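Local coordinates for glycerol Dehydrogenase (Unidentified, PDB 5XN8), which catalyses the NAD-dependent oxidation of glycerol to dihydroxyacetone, probably also oxidising related diols, as a metal-dependent member of the iron-containing alcohol dehydrogenase family, at residues 37-40 with 41-45; 151-154 with 155-158. One frame throughout, in Å; residues are numbered along the deposited sequence.

Contact 1 of 2, residues 37-40 with 41-45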
loop_
_atom_site.group_PDB
_atom_site.type_symbol
_atom_site.label_atom_id
_atom_site.label_comp_id
_atom_site.label_asym_id
_atom_site.label_seq_id
_atom_site.Cartn_x
_atom_site.Cartn_y
_atom_site.Cartn_z
ATOM N N ASP A 37 -28.155 -0.900 47.806
ATOM C CA ASP A 37 -27.926 -1.933 48.825
ATOM C C ASP A 37 -26.981 -1.381 49.898
ATOM O O ASP A 37 -26.378 -0.318 49.710
ATOM C CB ASP A 37 -27.443 -3.271 48.221
ATOM C CG ASP A 37 -26.061 -3.190 47.557
ATOM O OD1 ASP A 37 -25.219 -2.360 47.953
ATOM O OD2 ASP A 37 -25.788 -4.009 46.656
ATOM N N ASP A 38 -26.862 -2.091 51.018
ATOM C CA ASP A 38 -26.103 -1.575 52.166
ATOM C C ASP A 38 -24.632 -1.384 51.870
ATOM O O ASP A 38 -24.041 -0.403 52.317
ATOM C CB ASP A 38 -26.272 -2.452 53.402
ATOM C CG ASP A 38 -27.692 -2.474 53.892
ATOM O OD1 ASP A 38 -28.217 -1.420 54.342
ATOM O OD2 ASP A 38 -28.282 -3.560 53.823
ATOM N N PHE A 39 -24.051 -2.325 51.124
ATOM C CA PHE A 39 -22.656 -2.223 50.688
ATOM C C PHE A 39 -22.407 -0.949 49.884
ATOM O O PHE A 39 -21.472 -0.205 50.171
ATOM C CB PHE A 39 -22.249 -3.437 49.849
ATOM C CG PHE A 39 -20.873 -3.317 49.267
ATOM C CD1 PHE A 39 -19.757 -3.420 50.078
ATOM C CD2 PHE A 39 -20.697 -3.066 47.916
ATOM C CE1 PHE A 39 -18.489 -3.295 49.550
ATOM C CE2 PHE A 39 -19.433 -2.938 47.383
ATOM C CZ PHE A 39 -18.328 -3.048 48.201
ATOM N N VAL A 40 -23.255 -0.707 48.886
ATOM C CA VAL A 40 -23.120 0.459 48.003
ATOM C C VAL A 40 -23.520 1.761 48.715
ATOM O O VAL A 40 -22.915 2.810 48.460
ATOM C CB VAL A 40 -23.919 0.270 46.688
ATOM C CG1 VAL A 40 -23.922 1.537 45.847
ATOM C CG2 VAL A 40 -23.345 -0.891 45.874
ATOM N N MET A 41 -24.519 1.695 49.597
ATOM C CA MET A 41 -24.950 2.866 50.364
ATOM C C MET A 41 -23.831 3.444 51.243
ATOM O O MET A 41 -23.712 4.659 51.369
ATOM C CB MET A 41 -26.192 2.546 51.222
ATOM C CG MET A 41 -26.937 3.778 51.748
ATOM S SD MET A 41 -27.929 4.698 50.515
ATOM C CE MET A 41 -29.479 3.789 50.574
ATOM N N LYS A 42 -23.010 2.587 51.836
ATOM C CA LYS A 42 -21.865 3.050 52.639
ATOM C C LYS A 42 -20.668 3.487 51.777
ATOM O O LYS A 42 -19.946 4.421 52.148
ATOM C CB LYS A 42 -21.433 1.982 53.653
ATOM C CG LYS A 42 -20.604 2.532 54.800
ATOM C CD LYS A 42 -19.963 1.434 55.653
ATOM C CE LYS A 42 -18.687 1.911 56.344
ATOM N NZ LYS A 42 -18.938 2.866 57.465
ATOM N N LEU A 43 -20.466 2.814 50.642
ATOM C CA LEU A 43 -19.317 3.074 49.758
ATOM C C LEU A 43 -19.454 4.404 49.022
ATOM O O LEU A 43 -18.550 5.246 49.094
ATOM C CB LEU A 43 -19.128 1.918 48.756
ATOM C CG LEU A 43 -18.074 1.997 47.623
ATOM C CD1 LEU A 43 -16.762 2.669 48.039
ATOM C CD2 LEU A 43 -17.812 0.627 47.013
ATOM N N ALA A 44 -20.574 4.577 48.316
ATOM C CA ALA A 44 -20.824 5.770 47.501
ATOM C C ALA A 44 -22.114 6.539 47.819
ATOM O O ALA A 44 -22.307 7.624 47.285
ATOM C CB ALA A 44 -20.808 5.385 46.030
ATOM N N GLY A 45 -22.984 6.001 48.672
ATOM C CA GLY A 45 -24.277 6.623 48.938
ATOM C C GLY A 45 -24.163 7.930 49.698
ATOM O O GLY A 45 -24.796 8.926 49.328
#
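The backbone of D37 hands its carbonyl to M41 as the chain enters helix 38-54: M41 N donates to D37 O at 2.7 Å. Two further i to i+4 bonds continue the helix, K42 N to D38 O and L43 N to F39 O, both 3.2 Å long. V40 O then serves two donors. A44 N reaches it at 2.9 Å with a fairly straight N-H, whereas G45 N gives only a weak bond at 132°; this i to i+5 link marks a wider pi-type turn over 41-45.

Among the side chains, D37 is the N-cap. Its chi1 of 65° curls the carboxylate back over the first turn, where OD1 accepts from V40 N at 2.7 Å, a bond that is itself nearly straight (162°). D38 directs its carboxylate elsewhere, OD2 forming a salt bridge with R63 NE at the end of strand 58-63. Further along, with CG anti to the backbone N in both, F39 and L43 run side by side in the same direction, and L43 CD2 approaches the ring obliquely, 3.9 Å from F39 CZ; this holds for one of two F39 conformers, so the contact is tentative. On another side of the helix, M41 CB rests 3.2 Å from D37 O.

The unit is the strand 31-36, helix 38-54, strand 58-63 crossover of the Rossmann-like nucleotide domain, and D37 is probably an NAD(+)-binding position, as in a close relative. With OD1 engaged by V40 N, the carboxylate has a defined orientation at the helix start, where the amide dipoles would be expected to stabilise its negative charge, consistent with a place in the cofactor site.

Contact 2 of 2, residues 151-154 with 155-158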
loop_
_atom_site.group_PDB
_atom_site.type_symbol
_atom_site.label_atom_id
_atom_site.label_comp_id
_atom_site.label_asym_id
_atom_site.label_seq_id
_atom_site.Cartn_x
_atom_site.Cartn_y
_atom_site.Cartn_z
ATOM N N VAL A 151 -24.701 8.344 35.076
ATOM C CA VAL A 151 -23.547 8.966 35.717
ATOM C C VAL A 151 -22.501 7.905 36.055
ATOM O O VAL A 151 -22.751 7.009 36.869
ATOM C CB VAL A 151 -23.960 9.733 36.987
ATOM C CG1 VAL A 151 -22.812 10.601 37.490
ATOM C CG2 VAL A 151 -25.195 10.590 36.708
ATOM N N MET A 152 -21.326 8.029 35.441
ATOM C CA MET A 152 -20.261 7.046 35.557
ATOM C C MET A 152 -19.085 7.680 36.287
ATOM O O MET A 152 -18.333 8.458 35.705
ATOM C CB MET A 152 -19.841 6.577 34.159
ATOM C CG MET A 152 -20.989 6.102 33.276
ATOM S SD MET A 152 -21.777 4.599 33.885
ATOM C CE MET A 152 -20.522 3.377 33.546
ATOM N N ASP A 153 -18.949 7.370 37.575
ATOM C CA ASP A 153 -17.814 7.838 38.358
ATOM C C ASP A 153 -16.699 6.826 38.186
ATOM O O ASP A 153 -16.726 5.740 38.783
ATOM C CB ASP A 153 -18.174 8.013 39.844
ATOM C CG ASP A 153 -17.088 8.759 40.624
ATOM O OD1 ASP A 153 -15.893 8.632 40.283
ATOM O OD2 ASP A 153 -17.431 9.486 41.571
ATOM N N THR A 154 -15.712 7.199 37.378
ATOM C CA THR A 154 -14.643 6.286 36.985
ATOM C C THR A 154 -13.610 6.051 38.092
ATOM O O THR A 154 -12.832 5.111 37.999
ATOM C CB THR A 154 -13.928 6.814 35.730
ATOM O OG1 THR A 154 -13.376 8.101 36.013
ATOM C CG2 THR A 154 -14.915 6.922 34.554
ATOM N N ALA A 155 -13.588 6.904 39.117
ATOM C CA ALA A 155 -12.767 6.671 40.316
ATOM C C ALA A 155 -13.331 5.525 41.149
ATOM O O ALA A 155 -12.575 4.732 41.721
ATOM C CB ALA A 155 -12.663 7.945 41.154
ATOM N N ILE A 156 -14.656 5.437 41.209
ATOM C CA ILE A 156 -15.349 4.336 41.904
ATOM C C ILE A 156 -15.296 3.051 41.071
ATOM O O ILE A 156 -15.024 1.981 41.598
ATOM C CB ILE A 156 -16.816 4.704 42.229
ATOM C CG1 ILE A 156 -16.859 5.907 43.172
ATOM C CG2 ILE A 156 -17.572 3.520 42.834
ATOM C CD1 ILE A 156 -18.224 6.531 43.333
ATOM N N ILE A 157 -15.559 3.170 39.771
ATOM C CA ILE A 157 -15.554 2.011 38.865
ATOM C C ILE A 157 -14.171 1.354 38.772
ATOM O O ILE A 157 -14.069 0.132 38.771
ATOM C CB ILE A 157 -16.097 2.387 37.467
ATOM C CG1 ILE A 157 -17.596 2.716 37.558
ATOM C CG2 ILE A 157 -15.884 1.256 36.462
ATOM C CD1 ILE A 157 -18.105 3.606 36.440
ATOM N N ALA A 158 -13.119 2.168 38.711
ATOM C CA ALA A 158 -11.728 1.675 38.703
ATOM C C ALA A 158 -11.392 0.750 39.876
ATOM O O ALA A 158 -10.638 -0.204 39.712
ATOM C CB ALA A 158 -10.760 2.844 38.672
#
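A strand-to-helix junction is capped here: D153, the last residue of strand 149-153, occupies the N-cap position of the short helix 154-158. Its OD1 accepts from A155 N at 3.1 Å, met nearly along the C-O axis although the N-H is bent (136°). The main-chain carbonyl of the same residue starts the helical bonding, with I157 N 3.0 Å from D153 O and I156 N adding a weak bond. One residue on, A158 N bonds to T154 O at 3.0 Å.

Strand 149-153 belongs to the six-stranded parallel sheet of the Rossmann-like domain, between strands 10-14 and 111-115, so the cap lies at a strand's C-terminal end. Holding CG anti to the backbone N (chi1 -169°), D153 sets its carboxylate across the I156 side chain at about a right angle; I156 CD1 is 3.5 Å from D153 OD2. That oxygen is also bonded to S18 OG, and OD1 receives a second, weak bond from D16 N, giving both oxygens polar partners.

M152, bent at chi2 and chi3, brings its terminal CE obliquely against the I157 side chain, 3.8 Å from I157 CD1. From T154, OG1 hydrogen-bonds to E231 OE2 on helix 228-247, while M152 and T154 both pack on I234 of that helix.

In the fold
Contact 1 precedes contact 2 along the chain, separated by more than a hundred residues, yet their centres lie 14 Å apart on the same side of the chain's centre. They meet directly: A44 CB packs 3.9 Å from I156 CD1. Contact 1 begins just after strand 31-36, whereas contact 2 takes in the end of strand 149-153, both in the same six-stranded parallel sheet, with strands 87-92 and 111-115 between. The side chain of T116, probably an NAD(+)-binding residue, lies about 4 Å from those of both V40 and I156. Two aspartate-capped helix starts therefore converge beside the likely cofactor site.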